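Local coordinates for putative thioesterase (Escherichia coli, PDB 5UGZ), which acts as a type II thioesterase that releases intermediates from the NRPS/PKS assembly line of colibactin biosynthesis, at residues G34-Y39 / P54-G59; D74-L79 / F105-Y110; G100-F105 / S125-P130; L142-F147 / I174-Y179. One frame throughout, in Å; residues are numbered along the deposited sequence.

From the N terminus, contact 1 closes first: it brings the loop after strand 24-29 back onto the end of strand 50-54 and the loop that follows. Contact 2 then joins helix 72-83 to helix 99-113, closing the loop that holds strand 91-97. Contact 3 opens before contact 2 has closed, so the two cross; they share Phe105, and Met103 meets Ala75 and Leu79 between them. It ties helix 99-113 to the loop after strand 121-125. Contact 4 follows in series and pairs helices 144-154 and 165-183 beyond that strand. Leu55 rests on Leu79 and Gly59 on Ile174, so contact 1 touches both contact 2 and contact 4.

Contact 1. Residues G34-Y39 / P54-G59; sequences GSAAMY and PLEPAG
Ala36 points its methyl group into the angle between Pro54 and the carboxylate of Glu56, and the tight part of the contact gathers there. Ala36 CB lies 3.5 Å from Pro54 CB, and on its other flank the same methyl comes to 3.7 Å from Glu56 OE1. Just beside it, Ala36 N donates to Glu56 OE2 over 2.9 Å. That bond is nearly straight at the hydrogen (166°) but reaches the oxygen from above, 44° out of the carboxylate plane. Glu56 gets there by a fold in its chain: after CG the side chain bends sharply (chi2 80°), which swings the acid back beside the first turn of the 3-10 segment, with OE2 also 3.2 Å from Ser35 CB. The other oxygen, OE1, accepts from the backbone of Thr62, so the acid bridges two loops. With an alanine here, the amides of Ala36 and Thr62 would probably each lose an acceptor oxygen, and with them the carboxylate that joins the two loops. Elsewhere the packing is looser. Tyr39 CB and Pro54 CG approach only to 4.3 Å, while the Tyr39 hydroxyl is engaged with Leu29 O. Ala37 turns its methyl away from residues 54-59 toward solvent, its N held weakly by Ser35 OG at 3.4 Å. By topology the two loops follow neighbouring parallel strands of an alpha/beta-hydrolase fold, and the one after strand 24-29 probably corresponds to the loop that often contributes to the oxyanion hole in relatives.

Contact 2. Residues D74-L79 / F105-Y110; sequences DAVADL and FELVHY
Val76 brings its CG1 methyl obliquely against the CB end of the Tyr110 ring, 3.8 Å from Tyr110 CG. The CH-pi contact is off-centre, with the methyl 28° from the ring normal. CG1 stands opposite the backbone N (chi1 169°), which carries it out between the two helices, where it also meets Leu107 CA at 3.9 Å. The second methyl, CG2, lies 3.7 Å from Glu106 CB, the two side chains crossing at about a right angle. Of the Glu106 side chain, CB makes the touch; the acid bends off to Tyr185 and Lys190. Leu107 CD2 comes near Leu79 CB, at 4.4 Å. At the far end the Tyr110 ring passes beside Ala77, whose CB is 3.6 Å from Tyr110 OH. A water closes this edge: it donates to Ala77 O at 2.9 Å and is hydrogen-bonded to Tyr110 OH at 2.7 Å. The short helix segments, from helices 72-83 and 99-113 of the alpha/beta-hydrolase fold, cross at -62° with their axes 9.5 Å apart. The chemistry implies a joint held mainly by branched aliphatic and aromatic packing; no direct hydrogen bond joins the two segments, and the water between Ala77 O and Tyr110 OH supplies the polar link.

Contact 3. Residues G100-F105 / S125-P130; sequences GGIMAF and SGCRPP
Cys127 meets helix 99-113 at Gly101, as soon as the chain has left strand 121-125 at Ser125 and turned at Gly126. Its SG, opposite the backbone N (chi1 -168°), presses against the bare backbone, 3.7 Å from Gly101 C and 3.6 Å from Ile102 N. A CB on Gly101 would run into this sulfur, so the close approach depends on the residue having no side chain. The same sulfur also touches Ile102 CG1, at 4.0 Å. The helix turn involved starts at Gly100, the last glycine of a Gly96-x-Ser98-x-Gly100 sequence that fits the nucleophile elbow of alpha/beta hydrolases; the loop of residues 125-130 thus packs on the helix just behind this probable elbow. Arg128 contributes its backbone: O is 4.2 Å from Ile102 CD1, while the guanidinium group extends away to a salt bridge with Glu213. After Pro129, Pro130 turns back to the helix. Ile102 CD1 ends against Pro130 CA at 3.8 Å, filling the space between Cys127 and the proline. One turn further along the helix, the Phe105 ring takes Pro130 on one face: Pro130 CG sits 3.9 Å from the Phe105 ring centroid, only 3° from its normal, and Pro130 CB is 3.9 Å from Phe105 CD2. Phe220 and His109 each form an edge-to-face pair with the Phe105 ring, and Trp217 packs against Pro130.

Contact 4. Residues L142-F147 / I174-Y179; sequences LPDQAF and IIKNDY
Lys176 passes over one face of the Phe147 ring to bring its ammonium group to two oxygens at the start of helix 144-154. NZ donates to Leu142 O over 2.7 Å, lying in the carbonyl plane with a C=O...N angle of 160°. It also forms a salt bridge with Asp144 OD1, modelled at 2.4 Å, a length too short to be taken literally. Thus one amine satisfies a loop carbonyl and a carboxylate on either side of Pro143, the N-cap residue. The chain is fully extended beyond CG, and its CG rests over the centre of the Phe147 ring, 3.9 Å from the centroid. With a methionine in its place, Leu142 O and the acid of Asp144 would probably both be left without this donor. Phe147 in turn points its edge at the face of Tyr179, a T-shaped pair with centroids 5.1 Å apart and planes at 84°; Phe147 CZ comes to 3.5 Å from Tyr179 CD1. Ile175 packs on Met148 and Ile151, and Tyr179 on Ile151, of helix 144-154. Helix 165-183 thus lies between helix 144-154 and the loops carrying Gly33, Arg60 and Cys69, which Asp178 and Asn177 bind, in the segment between strands 121-125 and 198-203 where alpha/beta hydrolases commonly carry a lid.

Contact 1. Residues G34-Y39 / P54-G59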
loop_
_atom_site.group_PDB
_atom_site.type_symbol
_atom_site.label_atom_id
_atom_site.label_comp_id
_atom_site.label_asym_id
_atom_site.label_seq_id
_atom_site.Cartn_x
_atom_site.Cartn_y
_atom_site.Cartn_z
ATOM N N GLY A 34 4.045 8.368 -3.551
ATOM C CA GLY A 34 4.715 8.383 -2.268
ATOM C C GLY A 34 6.049 7.652 -2.266
ATOM O O GLY A 34 6.422 6.949 -3.213
ATOM N N SER A 35 6.761 7.817 -1.152
ATOM C CA SER A 35 8.055 7.191 -0.927
ATOM C C SER A 35 8.044 6.487 0.421
ATOM O O SER A 35 7.125 6.660 1.227
ATOM C CB SER A 35 9.200 8.225 -0.998
ATOM O OG SER A 35 9.243 9.039 0.156
ATOM N N ALA A 36 9.080 5.668 0.651
ATOM C CA ALA A 36 9.220 4.956 1.921
ATOM C C ALA A 36 9.219 5.902 3.117
ATOM O O ALA A 36 8.871 5.492 4.231
ATOM C CB ALA A 36 10.510 4.127 1.917
ATOM N N ALA A 37 9.617 7.161 2.924
ATOM C CA ALA A 37 9.737 8.061 4.066
ATOM C C ALA A 37 8.396 8.359 4.728
ATOM O O ALA A 37 8.384 8.859 5.853
ATOM C CB ALA A 37 10.412 9.371 3.659
ATOM N N MET A 38 7.264 8.083 4.072
ATOM C CA MET A 38 5.990 8.300 4.755
ATOM C C MET A 38 5.875 7.420 5.990
ATOM O O MET A 38 5.105 7.737 6.906
ATOM C CB MET A 38 4.816 8.045 3.813
ATOM C CG MET A 38 4.674 6.596 3.398
ATOM S SD MET A 38 3.158 6.242 2.485
ATOM C CE MET A 38 1.973 5.863 3.784
ATOM N N TYR A 39 6.638 6.329 6.038
ATOM C CA TYR A 39 6.595 5.364 7.130
ATOM C C TYR A 39 7.711 5.552 8.143
ATOM O O TYR A 39 7.724 4.838 9.147
ATOM C CB TYR A 39 6.669 3.930 6.587
ATOM C CG TYR A 39 5.516 3.526 5.700
ATOM C CD1 TYR A 39 4.264 3.297 6.235
ATOM C CD2 TYR A 39 5.687 3.368 4.331
ATOM C CE1 TYR A 39 3.196 2.923 5.444
ATOM C CE2 TYR A 39 4.627 2.995 3.525
ATOM C CZ TYR A 39 3.380 2.756 4.097
ATOM O OH TYR A 39 2.309 2.379 3.318
ATOM N N PRO A 54 10.512 -0.233 5.504
ATOM C CA PRO A 54 9.884 0.458 4.375
ATOM C C PRO A 54 10.515 0.019 3.069
ATOM O O PRO A 54 11.732 -0.088 2.956
ATOM C CB PRO A 54 10.154 1.939 4.666
ATOM C CG PRO A 54 10.484 2.001 6.147
ATOM C CD PRO A 54 11.154 0.695 6.452
ATOM N N LEU A 55 9.679 -0.257 2.079
ATOM C CA LEU A 55 10.157 -0.700 0.774
ATOM C C LEU A 55 10.033 0.460 -0.194
ATOM O O LEU A 55 8.936 0.999 -0.375
ATOM C CB LEU A 55 9.379 -1.919 0.271
ATOM C CG LEU A 55 9.617 -3.230 1.033
ATOM C CD1 LEU A 55 8.943 -4.402 0.352
ATOM C CD2 LEU A 55 11.085 -3.533 1.272
ATOM N N GLU A 56 11.160 0.857 -0.791
ATOM C CA GLU A 56 11.199 2.017 -1.670
ATOM C C GLU A 56 10.949 1.592 -3.110
ATOM O O GLU A 56 11.818 0.942 -3.705
ATOM C CB GLU A 56 12.542 2.726 -1.564
ATOM C CG GLU A 56 12.574 4.083 -2.263
ATOM C CD GLU A 56 11.934 5.190 -1.445
ATOM O OE1 GLU A 56 12.620 5.781 -0.579
ATOM O OE2 GLU A 56 10.749 5.488 -1.678
ATOM N N PRO A 57 9.811 1.962 -3.713
ATOM C CA PRO A 57 9.619 1.762 -5.154
ATOM C C PRO A 57 10.629 2.561 -5.959
ATOM O O PRO A 57 11.093 3.611 -5.526
ATOM C CB PRO A 57 8.200 2.290 -5.401
ATOM C CG PRO A 57 7.581 2.419 -4.068
ATOM C CD PRO A 57 8.673 2.656 -3.097
ATOM N N ALA A 58 10.936 2.070 -7.158
ATOM C CA ALA A 58 11.979 2.669 -7.971
ATOM C C ALA A 58 11.552 4.042 -8.481
ATOM O O ALA A 58 10.373 4.296 -8.740
ATOM C CB ALA A 58 12.320 1.756 -9.149
ATOM N N GLY A 59 12.527 4.936 -8.610
ATOM C CA GLY A 59 12.317 6.241 -9.205
ATOM C C GLY A 59 11.766 7.316 -8.295
ATOM O O GLY A 59 11.276 8.331 -8.794
#

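Contact 2. Residues D74-L79 / F105-Y110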
loop_
_atom_site.group_PDB
_atom_site.type_symbol
_atom_site.label_atom_id
_atom_site.label_comp_id
_atom_site.label_asym_id
_atom_site.label_seq_id
_atom_site.Cartn_x
_atom_site.Cartn_y
_atom_site.Cartn_z
ATOM N N ASP A 74 6.497 -5.784 -13.273
ATOM C CA ASP A 74 7.876 -5.312 -13.110
ATOM C C ASP A 74 8.068 -4.608 -11.778
ATOM O O ASP A 74 9.117 -4.751 -11.137
ATOM C CB ASP A 74 8.268 -4.354 -14.228
ATOM C CG ASP A 74 8.388 -5.035 -15.559
ATOM O OD1 ASP A 74 8.362 -4.336 -16.589
ATOM O OD2 ASP A 74 8.510 -6.266 -15.580
ATOM N N ALA A 75 7.085 -3.814 -11.367
ATOM C CA ALA A 75 7.168 -3.138 -10.080
ATOM C C ALA A 75 7.179 -4.128 -8.920
ATOM O O ALA A 75 7.851 -3.885 -7.913
ATOM C CB ALA A 75 6.013 -2.156 -9.949
ATOM N N VAL A 76 6.463 -5.247 -9.048
ATOM C CA VAL A 76 6.460 -6.269 -7.999
ATOM C C VAL A 76 7.813 -6.983 -7.924
ATOM O O VAL A 76 8.338 -7.228 -6.835
ATOM C CB VAL A 76 5.313 -7.269 -8.224
ATOM C CG1 VAL A 76 5.491 -8.437 -7.309
ATOM C CG2 VAL A 76 3.972 -6.601 -7.962
ATOM N N ALA A 77 8.378 -7.357 -9.075
ATOM C CA ALA A 77 9.722 -7.936 -9.101
ATOM C C ALA A 77 10.751 -6.988 -8.494
ATOM O O ALA A 77 11.678 -7.422 -7.806
ATOM C CB ALA A 77 10.101 -8.285 -10.543
ATOM N N ASP A 78 10.622 -5.689 -8.779
ATOM C CA ASP A 78 11.501 -4.668 -8.213
ATOM C C ASP A 78 11.431 -4.663 -6.689
ATOM O O ASP A 78 12.462 -4.677 -6.014
ATOM C CB ASP A 78 11.112 -3.310 -8.806
ATOM C CG ASP A 78 11.939 -2.147 -8.282
ATOM O OD1 ASP A 78 13.126 -2.030 -8.653
ATOM O OD2 ASP A 78 11.369 -1.312 -7.547
ATOM N N LEU A 79 10.219 -4.665 -6.123
ATOM C CA LEU A 79 10.080 -4.648 -4.661
ATOM C C LEU A 79 10.560 -5.951 -4.025
ATOM O O LEU A 79 11.173 -5.929 -2.951
ATOM C CB LEU A 79 8.636 -4.376 -4.263
ATOM C CG LEU A 79 8.233 -2.919 -4.431
ATOM C CD1 LEU A 79 6.764 -2.763 -4.102
ATOM C CD2 LEU A 79 9.087 -2.019 -3.571
ATOM N N PHE A 105 -0.625 -6.935 -2.184
ATOM C CA PHE A 105 -1.338 -8.158 -2.528
ATOM C C PHE A 105 -0.565 -8.982 -3.545
ATOM O O PHE A 105 -0.403 -10.195 -3.386
ATOM C CB PHE A 105 -2.723 -7.830 -3.077
ATOM C CG PHE A 105 -3.463 -9.041 -3.577
ATOM C CD1 PHE A 105 -4.113 -9.888 -2.695
ATOM C CD2 PHE A 105 -3.497 -9.335 -4.932
ATOM C CE1 PHE A 105 -4.790 -11.015 -3.164
ATOM C CE2 PHE A 105 -4.161 -10.440 -5.407
ATOM C CZ PHE A 105 -4.814 -11.287 -4.522
ATOM N N GLU A 106 -0.115 -8.341 -4.621
ATOM C CA GLU A 106 0.597 -9.041 -5.684
ATOM C C GLU A 106 1.963 -9.529 -5.211
ATOM O O GLU A 106 2.421 -10.603 -5.613
ATOM C CB GLU A 106 0.725 -8.110 -6.896
ATOM C CG GLU A 106 -0.612 -7.799 -7.601
ATOM C CD GLU A 106 -1.225 -9.034 -8.268
ATOM O OE1 GLU A 106 -0.453 -9.908 -8.671
ATOM O OE2 GLU A 106 -2.463 -9.145 -8.389
ATOM N N LEU A 107 2.616 -8.747 -4.348
ATOM C CA LEU A 107 3.928 -9.085 -3.805
ATOM C C LEU A 107 3.889 -10.304 -2.885
ATOM O O LEU A 107 4.818 -11.118 -2.899
ATOM C CB LEU A 107 4.489 -7.883 -3.045
ATOM C CG LEU A 107 5.813 -8.128 -2.328
ATOM C CD1 LEU A 107 6.878 -8.580 -3.329
ATOM C CD2 LEU A 107 6.240 -6.876 -1.585
ATOM N N VAL A 108 2.857 -10.432 -2.040
ATOM C CA VAL A 108 2.799 -11.590 -1.150
ATOM C C VAL A 108 2.685 -12.869 -1.965
ATOM O O VAL A 108 3.390 -13.850 -1.708
ATOM C CB VAL A 108 1.657 -11.466 -0.108
ATOM C CG1 VAL A 108 0.278 -11.420 -0.747
ATOM C CG2 VAL A 108 1.723 -12.632 0.883
ATOM N N HIS A 109 1.813 -12.882 -2.966
ATOM C CA HIS A 109 1.712 -14.077 -3.797
ATOM C C HIS A 109 3.004 -14.343 -4.558
ATOM O O HIS A 109 3.362 -15.501 -4.765
ATOM C CB HIS A 109 0.522 -13.954 -4.742
ATOM C CG HIS A 109 -0.804 -14.132 -4.060
ATOM N ND1 HIS A 109 -1.324 -15.372 -3.761
ATOM C CD2 HIS A 109 -1.712 -13.229 -3.618
ATOM C CE1 HIS A 109 -2.497 -15.227 -3.169
ATOM N NE2 HIS A 109 -2.757 -13.935 -3.074
ATOM N N TYR A 110 3.732 -13.287 -4.950
ATOM C CA TYR A 110 5.016 -13.450 -5.630
ATOM C C TYR A 110 6.070 -13.997 -4.674
ATOM O O TYR A 110 6.923 -14.798 -5.069
ATOM C CB TYR A 110 5.435 -12.093 -6.218
ATOM C CG TYR A 110 6.716 -12.014 -7.042
ATOM C CD1 TYR A 110 6.691 -12.145 -8.435
ATOM C CD2 TYR A 110 7.937 -11.739 -6.436
ATOM C CE1 TYR A 110 7.848 -12.032 -9.196
ATOM C CE2 TYR A 110 9.093 -11.632 -7.187
ATOM C CZ TYR A 110 9.039 -11.792 -8.565
ATOM O OH TYR A 110 10.191 -11.687 -9.302
HETATM O O HOH W 1 12.289 -10.176 -8.389
#

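Contact 3. Residues G100-F105 / S125-P130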
loop_
_atom_site.group_PDB
_atom_site.type_symbol
_atom_site.label_atom_id
_atom_site.label_comp_id
_atom_site.label_asym_id
_atom_site.label_seq_id
_atom_site.Cartn_x
_atom_site.Cartn_y
_atom_site.Cartn_z
ATOM N N GLY A 100 -0.031 0.909 -3.048
ATOM C CA GLY A 100 0.799 0.065 -2.223
ATOM C C GLY A 100 0.068 -1.142 -1.692
ATOM O O GLY A 100 0.707 -2.138 -1.343
ATOM N N GLY A 101 -1.257 -1.077 -1.621
ATOM C CA GLY A 101 -2.054 -2.203 -1.163
ATOM C C GLY A 101 -2.224 -3.245 -2.250
ATOM O O GLY A 101 -2.153 -4.441 -1.972
ATOM N N ILE A 102 -2.457 -2.793 -3.490
ATOM C CA ILE A 102 -2.473 -3.697 -4.645
ATOM C C ILE A 102 -1.110 -4.341 -4.826
ATOM O O ILE A 102 -0.998 -5.537 -5.111
ATOM C CB ILE A 102 -2.887 -2.939 -5.923
ATOM C CG1 ILE A 102 -4.362 -2.521 -5.884
ATOM C CG2 ILE A 102 -2.612 -3.781 -7.150
ATOM C CD1 ILE A 102 -5.356 -3.678 -5.852
ATOM N N MET A 103 -0.052 -3.552 -4.675
ATOM C CA MET A 103 1.298 -4.086 -4.765
ATOM C C MET A 103 1.592 -5.042 -3.620
ATOM O O MET A 103 2.231 -6.071 -3.829
ATOM C CB MET A 103 2.314 -2.939 -4.809
ATOM C CG MET A 103 2.212 -2.118 -6.086
ATOM S SD MET A 103 3.616 -1.043 -6.488
ATOM C CE MET A 103 4.933 -2.235 -6.617
ATOM N N ALA A 104 1.128 -4.729 -2.409
ATOM C CA ALA A 104 1.268 -5.669 -1.301
ATOM C C ALA A 104 0.575 -6.992 -1.606
ATOM O O ALA A 104 1.118 -8.066 -1.318
ATOM C CB ALA A 104 0.720 -5.062 -0.015
ATOM N N PHE A 105 -0.625 -6.935 -2.184
ATOM C CA PHE A 105 -1.338 -8.158 -2.528
ATOM C C PHE A 105 -0.565 -8.982 -3.545
ATOM O O PHE A 105 -0.403 -10.195 -3.386
ATOM C CB PHE A 105 -2.723 -7.830 -3.077
ATOM C CG PHE A 105 -3.463 -9.041 -3.577
ATOM C CD1 PHE A 105 -4.113 -9.888 -2.695
ATOM C CD2 PHE A 105 -3.497 -9.335 -4.932
ATOM C CE1 PHE A 105 -4.790 -11.015 -3.164
ATOM C CE2 PHE A 105 -4.161 -10.440 -5.407
ATOM C CZ PHE A 105 -4.814 -11.287 -4.522
ATOM N N SER A 125 -4.676 -0.805 3.273
ATOM C CA SER A 125 -5.205 0.477 3.691
ATOM C C SER A 125 -5.636 1.283 2.466
ATOM O O SER A 125 -4.933 1.319 1.449
ATOM C CB SER A 125 -4.140 1.212 4.506
ATOM O OG SER A 125 -4.629 2.395 5.077
ATOM N N GLY A 126 -6.807 1.908 2.563
ATOM C CA GLY A 126 -7.300 2.751 1.478
ATOM C C GLY A 126 -7.281 2.060 0.133
ATOM O O GLY A 126 -6.892 2.660 -0.877
ATOM N N CYS A 127 -7.688 0.799 0.102
ATOM C CA CYS A 127 -7.430 -0.071 -1.040
ATOM C C CYS A 127 -8.687 -0.872 -1.333
ATOM O O CYS A 127 -9.100 -1.687 -0.509
ATOM C CB CYS A 127 -6.250 -1.000 -0.747
ATOM S SG CYS A 127 -5.642 -1.849 -2.194
ATOM N N ARG A 128 -9.283 -0.645 -2.502
ATOM C CA ARG A 128 -10.411 -1.444 -2.957
ATOM C C ARG A 128 -9.943 -2.863 -3.283
ATOM O O ARG A 128 -8.749 -3.098 -3.499
ATOM C CB ARG A 128 -11.069 -0.780 -4.168
ATOM C CG ARG A 128 -11.668 0.608 -3.831
ATOM C CD ARG A 128 -12.190 1.398 -5.047
ATOM N NE ARG A 128 -13.192 0.679 -5.842
ATOM C CZ ARG A 128 -13.998 1.249 -6.741
ATOM N NH1 ARG A 128 -13.950 2.562 -6.964
ATOM N NH2 ARG A 128 -14.860 0.499 -7.417
ATOM N N PRO A 129 -10.855 -3.832 -3.306
ATOM C CA PRO A 129 -10.434 -5.222 -3.467
ATOM C C PRO A 129 -9.727 -5.421 -4.789
ATOM O O PRO A 129 -10.048 -4.761 -5.796
ATOM C CB PRO A 129 -11.755 -6.004 -3.403
ATOM C CG PRO A 129 -12.703 -5.094 -2.708
ATOM C CD PRO A 129 -12.315 -3.715 -3.148
ATOM N N PRO A 130 -8.754 -6.335 -4.846
ATOM C CA PRO A 130 -7.951 -6.453 -6.068
ATOM C C PRO A 130 -8.761 -6.863 -7.288
ATOM O O PRO A 130 -8.399 -6.472 -8.408
ATOM C CB PRO A 130 -6.894 -7.503 -5.696
ATOM C CG PRO A 130 -7.435 -8.210 -4.511
ATOM C CD PRO A 130 -8.300 -7.250 -3.785
#

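Contact 4. Residues L142-F147 / I174-Y179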
loop_
_atom_site.group_PDB
_atom_site.type_symbol
_atom_site.label_atom_id
_atom_site.label_comp_id
_atom_site.label_asym_id
_atom_site.label_seq_id
_atom_site.Cartn_x
_atom_site.Cartn_y
_atom_site.Cartn_z
ATOM N N LEU A 142 -4.076 11.904 -19.428
ATOM C CA LEU A 142 -4.334 13.329 -19.489
ATOM C C LEU A 142 -3.024 14.113 -19.512
ATOM O O LEU A 142 -2.043 13.719 -18.870
ATOM C CB LEU A 142 -5.152 13.782 -18.286
ATOM C CG LEU A 142 -6.644 13.473 -18.255
ATOM C CD1 LEU A 142 -7.155 13.615 -16.837
ATOM C CD2 LEU A 142 -7.388 14.403 -19.189
ATOM N N PRO A 143 -2.984 15.232 -20.247
ATOM C CA PRO A 143 -1.860 16.165 -20.115
ATOM C C PRO A 143 -1.541 16.401 -18.647
ATOM O O PRO A 143 -2.425 16.356 -17.788
ATOM C CB PRO A 143 -2.380 17.436 -20.788
ATOM C CG PRO A 143 -3.390 16.944 -21.765
ATOM C CD PRO A 143 -3.991 15.700 -21.216
ATOM N N ASP A 144 -0.260 16.654 -18.359
ATOM C CA ASP A 144 0.171 16.742 -16.968
ATOM C C ASP A 144 -0.658 17.756 -16.195
ATOM O O ASP A 144 -1.091 17.487 -15.070
ATOM C CB ASP A 144 1.660 17.089 -16.890
ATOM C CG ASP A 144 2.562 15.945 -17.353
ATOM O OD1 ASP A 144 2.086 14.801 -17.500
ATOM O OD2 ASP A 144 3.762 16.198 -17.573
ATOM N N GLN A 145 -0.911 18.919 -16.789
ATOM C CA GLN A 145 -1.648 19.960 -16.083
ATOM C C GLN A 145 -3.055 19.500 -15.723
ATOM O O GLN A 145 -3.528 19.722 -14.601
ATOM C CB GLN A 145 -1.708 21.219 -16.935
ATOM C CG GLN A 145 -2.549 22.305 -16.310
ATOM C CD GLN A 145 -1.705 23.350 -15.644
ATOM O OE1 GLN A 145 -1.370 23.236 -14.458
ATOM N NE2 GLN A 145 -1.329 24.377 -16.408
ATOM N N ALA A 146 -3.746 18.865 -16.674
ATOM C CA ALA A 146 -5.103 18.386 -16.423
ATOM C C ALA A 146 -5.126 17.211 -15.443
ATOM O O ALA A 146 -6.059 17.090 -14.640
ATOM C CB ALA A 146 -5.757 17.996 -17.747
ATOM N N PHE A 147 -4.121 16.333 -15.506
ATOM C CA PHE A 147 -4.026 15.221 -14.564
ATOM C C PHE A 147 -3.946 15.729 -13.127
ATOM O O PHE A 147 -4.757 15.352 -12.274
ATOM C CB PHE A 147 -2.806 14.359 -14.914
ATOM C CG PHE A 147 -2.541 13.240 -13.941
ATOM C CD1 PHE A 147 -3.257 12.051 -14.014
ATOM C CD2 PHE A 147 -1.562 13.368 -12.967
ATOM C CE1 PHE A 147 -3.016 11.012 -13.113
ATOM C CE2 PHE A 147 -1.317 12.334 -12.063
ATOM C CZ PHE A 147 -2.043 11.154 -12.141
ATOM N N ILE A 174 6.263 11.307 -11.348
ATOM C CA ILE A 174 6.296 10.181 -10.422
ATOM C C ILE A 174 4.882 9.709 -10.091
ATOM O O ILE A 174 4.563 8.528 -10.249
ATOM C CB ILE A 174 7.090 10.559 -9.160
ATOM C CG1 ILE A 174 8.566 10.794 -9.527
ATOM C CG2 ILE A 174 6.961 9.485 -8.111
ATOM C CD1 ILE A 174 9.273 11.738 -8.572
ATOM N N ILE A 175 4.009 10.628 -9.657
ATOM C CA ILE A 175 2.634 10.266 -9.306
ATOM C C ILE A 175 1.841 9.815 -10.535
ATOM O O ILE A 175 0.969 8.942 -10.430
ATOM C CB ILE A 175 1.943 11.438 -8.558
ATOM C CG1 ILE A 175 0.479 11.100 -8.222
ATOM C CG2 ILE A 175 2.047 12.741 -9.329
ATOM C CD1 ILE A 175 -0.027 11.720 -6.918
ATOM N N LYS A 176 2.133 10.378 -11.713
ATOM C CA LYS A 176 1.443 9.964 -12.934
ATOM C C LYS A 176 1.815 8.541 -13.320
ATOM O O LYS A 176 0.962 7.769 -13.780
ATOM C CB LYS A 176 1.776 10.923 -14.074
ATOM C CG LYS A 176 0.765 10.931 -15.192
ATOM C CD LYS A 176 1.149 11.973 -16.216
ATOM C CE LYS A 176 0.010 12.281 -17.168
ATOM N NZ LYS A 176 0.505 13.147 -18.269
ATOM N N ASN A 177 3.089 8.182 -13.144
ATOM C CA ASN A 177 3.517 6.808 -13.367
ATOM C C ASN A 177 2.781 5.840 -12.453
ATOM O O ASN A 177 2.345 4.771 -12.900
ATOM C CB ASN A 177 5.022 6.676 -13.146
ATOM C CG ASN A 177 5.518 5.262 -13.416
ATOM O OD1 ASN A 177 5.473 4.391 -12.543
ATOM N ND2 ASN A 177 5.958 5.022 -14.634
ATOM N N ASP A 178 2.668 6.180 -11.162
ATOM C CA ASP A 178 1.986 5.293 -10.224
ATOM C C ASP A 178 0.505 5.160 -10.547
ATOM O O ASP A 178 -0.086 4.106 -10.294
ATOM C CB ASP A 178 2.169 5.783 -8.789
ATOM C CG ASP A 178 3.549 5.484 -8.264
ATOM O OD1 ASP A 178 4.292 4.774 -8.973
ATOM O OD2 ASP A 178 3.892 5.942 -7.157
ATOM N N TYR A 179 -0.116 6.212 -11.073
ATOM C CA TYR A 179 -1.478 6.053 -11.566
ATOM C C TYR A 179 -1.516 5.132 -12.775
ATOM O O TYR A 179 -2.410 4.289 -12.887
ATOM C CB TYR A 179 -2.077 7.410 -11.893
ATOM C CG TYR A 179 -2.747 8.021 -10.692
ATOM C CD1 TYR A 179 -2.012 8.669 -9.708
ATOM C CD2 TYR A 179 -4.119 7.927 -10.527
ATOM C CE1 TYR A 179 -2.627 9.218 -8.604
ATOM C CE2 TYR A 179 -4.739 8.473 -9.426
ATOM C CZ TYR A 179 -3.994 9.116 -8.469
ATOM O OH TYR A 179 -4.640 9.657 -7.386
#